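Local coordinates for putative tryptophan halogenase (PDB 6Y1W), which is a flavin-dependent halogenase, probably using FAD-based monooxygenase-type chemistry to halogenate tryptophan-like or other aromatic substrates, at residues 233-238 and 323-328. Numbering follows the deposited sequence.
Sequences LGVGSE and NQRHRV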
ATOM      1  N   LEU A 233     -25.178  20.971   6.406  1.00 19.99           N
ATOM      2  CA  LEU A 233     -25.367  19.547   6.641  1.00 20.33           C
ATOM      3  C   LEU A 233     -25.007  19.098   8.058  1.00 21.86           C
ATOM      4  O   LEU A 233     -25.285  17.945   8.410  1.00 25.49           O
ATOM      5  CB  LEU A 233     -24.566  18.759   5.607  1.00 24.07           C
ATOM      6  CG  LEU A 233     -25.001  19.003   4.153  1.00 18.84           C
ATOM      7  CD1 LEU A 233     -24.091  18.288   3.190  1.00 20.19           C
ATOM      8  CD2 LEU A 233     -26.436  18.515   3.939  1.00 20.57           C
ATOM      9  N   GLY A 234     -24.367  19.953   8.856  1.00 24.01           N
ATOM     10  CA  GLY A 234     -24.173  19.618  10.261  1.00 27.82           C
ATOM     11  C   GLY A 234     -23.199  18.497  10.556  1.00 29.50           C
ATOM     12  O   GLY A 234     -23.339  17.823  11.584  1.00 25.10           O
ATOM     13  N   VAL A 235     -22.225  18.249   9.677  1.00 18.72           N
ATOM     14  CA  VAL A 235     -21.238  17.213   9.938  1.00 16.92           C
ATOM     15  C   VAL A 235     -20.245  17.794  10.938  1.00 22.41           C
ATOM     16  O   VAL A 235     -19.684  18.866  10.708  1.00 23.83           O
ATOM     17  CB  VAL A 235     -20.524  16.790   8.645  1.00 18.77           C
ATOM     18  CG1 VAL A 235     -19.518  15.707   8.933  1.00 21.75           C
ATOM     19  CG2 VAL A 235     -21.546  16.362   7.556  1.00 20.21           C
ATOM     20  N   GLY A 236     -20.105  17.148  12.080  1.00 23.19           N
ATOM     21  CA  GLY A 236     -19.166  17.612  13.081  1.00 31.99           C
ATOM     22  C   GLY A 236     -17.746  17.219  12.734  1.00 28.38           C
ATOM     23  O   GLY A 236     -17.482  16.559  11.722  1.00 25.43           O
ATOM     24  N   SER A 237     -16.804  17.580  13.623  1.00 22.76           N
ATOM     25  CA  SER A 237     -15.405  17.231  13.441  0.59 19.79           C
ATOM     26  C   SER A 237     -14.828  16.618  14.710  1.00 21.85           C
ATOM     27  O   SER A 237     -15.321  16.876  15.806  1.00 22.77           O
ATOM     28  CB  SER A 237     -14.609  18.458  13.017  0.59 22.83           C
ATOM     29  OG  SER A 237     -15.285  19.079  11.933  0.59 25.63           O
ATOM     30  N   GLU A 238     -13.791  15.782  14.521  1.00 20.08           N
ATOM     31  CA  GLU A 238     -13.094  15.084  15.601  1.00 21.31           C
ATOM     32  C   GLU A 238     -12.078  16.060  16.172  1.00 21.15           C
ATOM     33  O   GLU A 238     -11.378  16.722  15.409  1.00 23.45           O
ATOM     34  CB  GLU A 238     -12.403  13.818  15.086  1.00 26.52           C
ATOM     35  CG  GLU A 238     -11.998  12.804  16.179  1.00 40.78           C
ATOM     36  CD  GLU A 238     -10.927  11.780  15.736  1.00 52.10           C
ATOM     37  OE1 GLU A 238     -10.708  11.573  14.516  1.00 38.47           O
ATOM     38  OE2 GLU A 238     -10.273  11.187  16.627  1.00 70.61           O
ATOM     39  N   ASN A 323      -8.043  19.018  13.553  1.00 17.60           N
ATOM     40  CA  ASN A 323      -9.309  18.293  13.479  1.00 23.33           C
ATOM     41  C   ASN A 323      -9.473  17.570  12.148  1.00 18.32           C
ATOM     42  O   ASN A 323      -8.811  17.871  11.144  1.00 21.29           O
ATOM     43  CB  ASN A 323     -10.481  19.248  13.666  1.00 23.15           C
ATOM     44  CG  ASN A 323     -10.809  19.997  12.381  1.00 34.97           C
ATOM     45  OD1 ASN A 323     -11.583  19.519  11.545  1.00 27.17           O
ATOM     46  ND2 ASN A 323     -10.155  21.136  12.185  1.00 21.15           N
ATOM     47  N   GLN A 324     -10.440  16.644  12.125  1.00 22.68           N
ATOM     48  CA  GLN A 324     -10.904  16.045  10.876  0.50 19.71           C
ATOM     49  C   GLN A 324     -12.422  16.028  10.906  1.00 16.41           C
ATOM     50  O   GLN A 324     -13.013  15.670  11.925  1.00 18.17           O
ATOM     51  CB  GLN A 324     -10.334  14.619  10.621  0.50 22.45           C
ATOM     52  CG  GLN A 324     -11.053  13.406  11.301  0.50 18.21           C
ATOM     53  CD  GLN A 324     -10.656  12.026  10.731  0.50 21.85           C
ATOM     54  OE1 GLN A 324     -10.912  11.711   9.558  0.50 22.41           O
ATOM     55  NE2 GLN A 324     -10.052  11.192  11.571  0.50 25.39           N
ATOM     56  N   ARG A 325     -13.034  16.454   9.807  1.00 18.95           N
ATOM     57  CA  ARG A 325     -14.474  16.319   9.638  1.00 22.54           C
ATOM     58  C   ARG A 325     -14.824  14.837   9.768  1.00 19.84           C
ATOM     59  O   ARG A 325     -14.096  13.977   9.264  1.00 19.07           O
ATOM     60  CB  ARG A 325     -14.832  16.876   8.251  1.00 19.26           C
ATOM     61  CG  ARG A 325     -16.256  17.268   7.967  1.00 25.92           C
ATOM     62  CD  ARG A 325     -16.790  18.378   8.837  1.00 20.43           C
ATOM     63  NE  ARG A 325     -16.248  19.713   8.649  1.00 20.71           N
ATOM     64  CZ  ARG A 325     -16.823  20.804   9.151  1.00 21.17           C
ATOM     65  NH1 ARG A 325     -16.267  21.992   8.983  1.00 31.44           N
ATOM     66  NH2 ARG A 325     -17.961  20.714   9.850  1.00 21.96           N
ATOM     67  N   HIS A 326     -15.922  14.524  10.478  1.00 18.40           N
ATOM     68  CA  HIS A 326     -16.247  13.110  10.698  1.00 20.55           C
ATOM     69  C   HIS A 326     -16.469  12.374   9.388  1.00 19.44           C
ATOM     70  O   HIS A 326     -16.103  11.196   9.255  1.00 21.99           O
ATOM     71  CB  HIS A 326     -17.485  12.969  11.577  1.00 19.55           C
ATOM     72  CG  HIS A 326     -17.214  13.282  13.006  1.00 23.52           C
ATOM     73  ND1 HIS A 326     -16.175  12.699  13.701  1.00 25.85           N
ATOM     74  CD2 HIS A 326     -17.816  14.139  13.860  1.00 24.55           C
ATOM     75  CE1 HIS A 326     -16.168  13.169  14.937  1.00 28.09           C
ATOM     76  NE2 HIS A 326     -17.151  14.045  15.060  1.00 23.54           N
ATOM     77  N   ARG A 327     -17.141  13.020   8.438  1.00 19.49           N
ATOM     78  CA  ARG A 327     -17.280  12.487   7.096  1.00 18.23           C
ATOM     79  C   ARG A 327     -16.946  13.618   6.142  1.00 16.14           C
ATOM     80  O   ARG A 327     -17.393  14.744   6.352  1.00 20.74           O
ATOM     81  CB  ARG A 327     -18.718  11.961   6.870  1.00 20.48           C
ATOM     82  CG  ARG A 327     -19.054  10.813   7.804  1.00 28.15           C
ATOM     83  CD  ARG A 327     -20.528  10.404   7.720  1.00 35.81           C
ATOM     84  NE  ARG A 327     -21.450  11.484   8.041  1.00 34.04           N
ATOM     85  CZ  ARG A 327     -21.639  11.985   9.260  1.00 30.35           C
ATOM     86  NH1 ARG A 327     -20.953  11.502  10.300  1.00 40.49           N
ATOM     87  NH2 ARG A 327     -22.512  12.968   9.443  1.00 39.41           N
ATOM     88  N   VAL A 328     -16.102  13.347   5.153  1.00 16.35           N
ATOM     89  CA  VAL A 328     -15.781  14.432   4.228  1.00 15.31           C
ATOM     90  C   VAL A 328     -16.740  14.464   3.049  1.00 16.66           C
ATOM     91  O   VAL A 328     -16.907  15.532   2.442  1.00 19.07           O
ATOM     92  CB  VAL A 328     -14.320  14.340   3.757  1.00 19.10           C
ATOM     93  CG1 VAL A 328     -13.415  14.709   4.928  1.00 20.39           C
ATOM     94  CG2 VAL A 328     -13.968  12.957   3.280  1.00 19.73           C
TER
HETATM   95  O   HOH W   1     -13.712  20.267  10.251  1.00 31.81           O
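Strands 237-239 and 323-325 pair as edge and centre of a small three-stranded antiparallel sheet, with Ser-237 opposite Arg-325 as a non-hydrogen-bonded pair and Glu-238 opposite Gln-324 as a hydrogen-bonded one. In the latter, Glu-238 N donates to Gln-324 O (2.7 Å), while the return bond from Gln-324 N to Glu-238 O is weak at 3.4 Å. The two side chains run side by side in the same direction, and in one of two Gln-324 conformers NE2 hydrogen-bonds Glu-238 OE1 (3.0 Å), which is tilted from the amide plane. Beyond the strand, His-326 N bonds Gly-236 O (2.8 Å, nearly straight at 173°), and one face of the imidazole lies against the peptide joining Ser-237 and Glu-238.

Away from the Glu-238 and Gln-324 side chains, Arg-325 NH2 donates to Val-235 O (2.7 Å) in the guanidinium plane. In one of two Ser-237 conformers, OG sits over one face and shares a water with Asn-323 OD1, whose ND2 bonds Thr-321 O. Separately, Val-235 CG1, anti to the backbone N (chi1 -179°), packs on Arg-325 CG, against Arg-327 O, buried without a polar partner, and over the rim of the Arg-327 guanidinium, whose NE is salt-bridged to Glu-330.

Strand 341-342 completes the sheet beside 323-325; helix 227-232 touches Val-235 and Arg-325, while helix 371-397 meets Gln-324 through Ile-385.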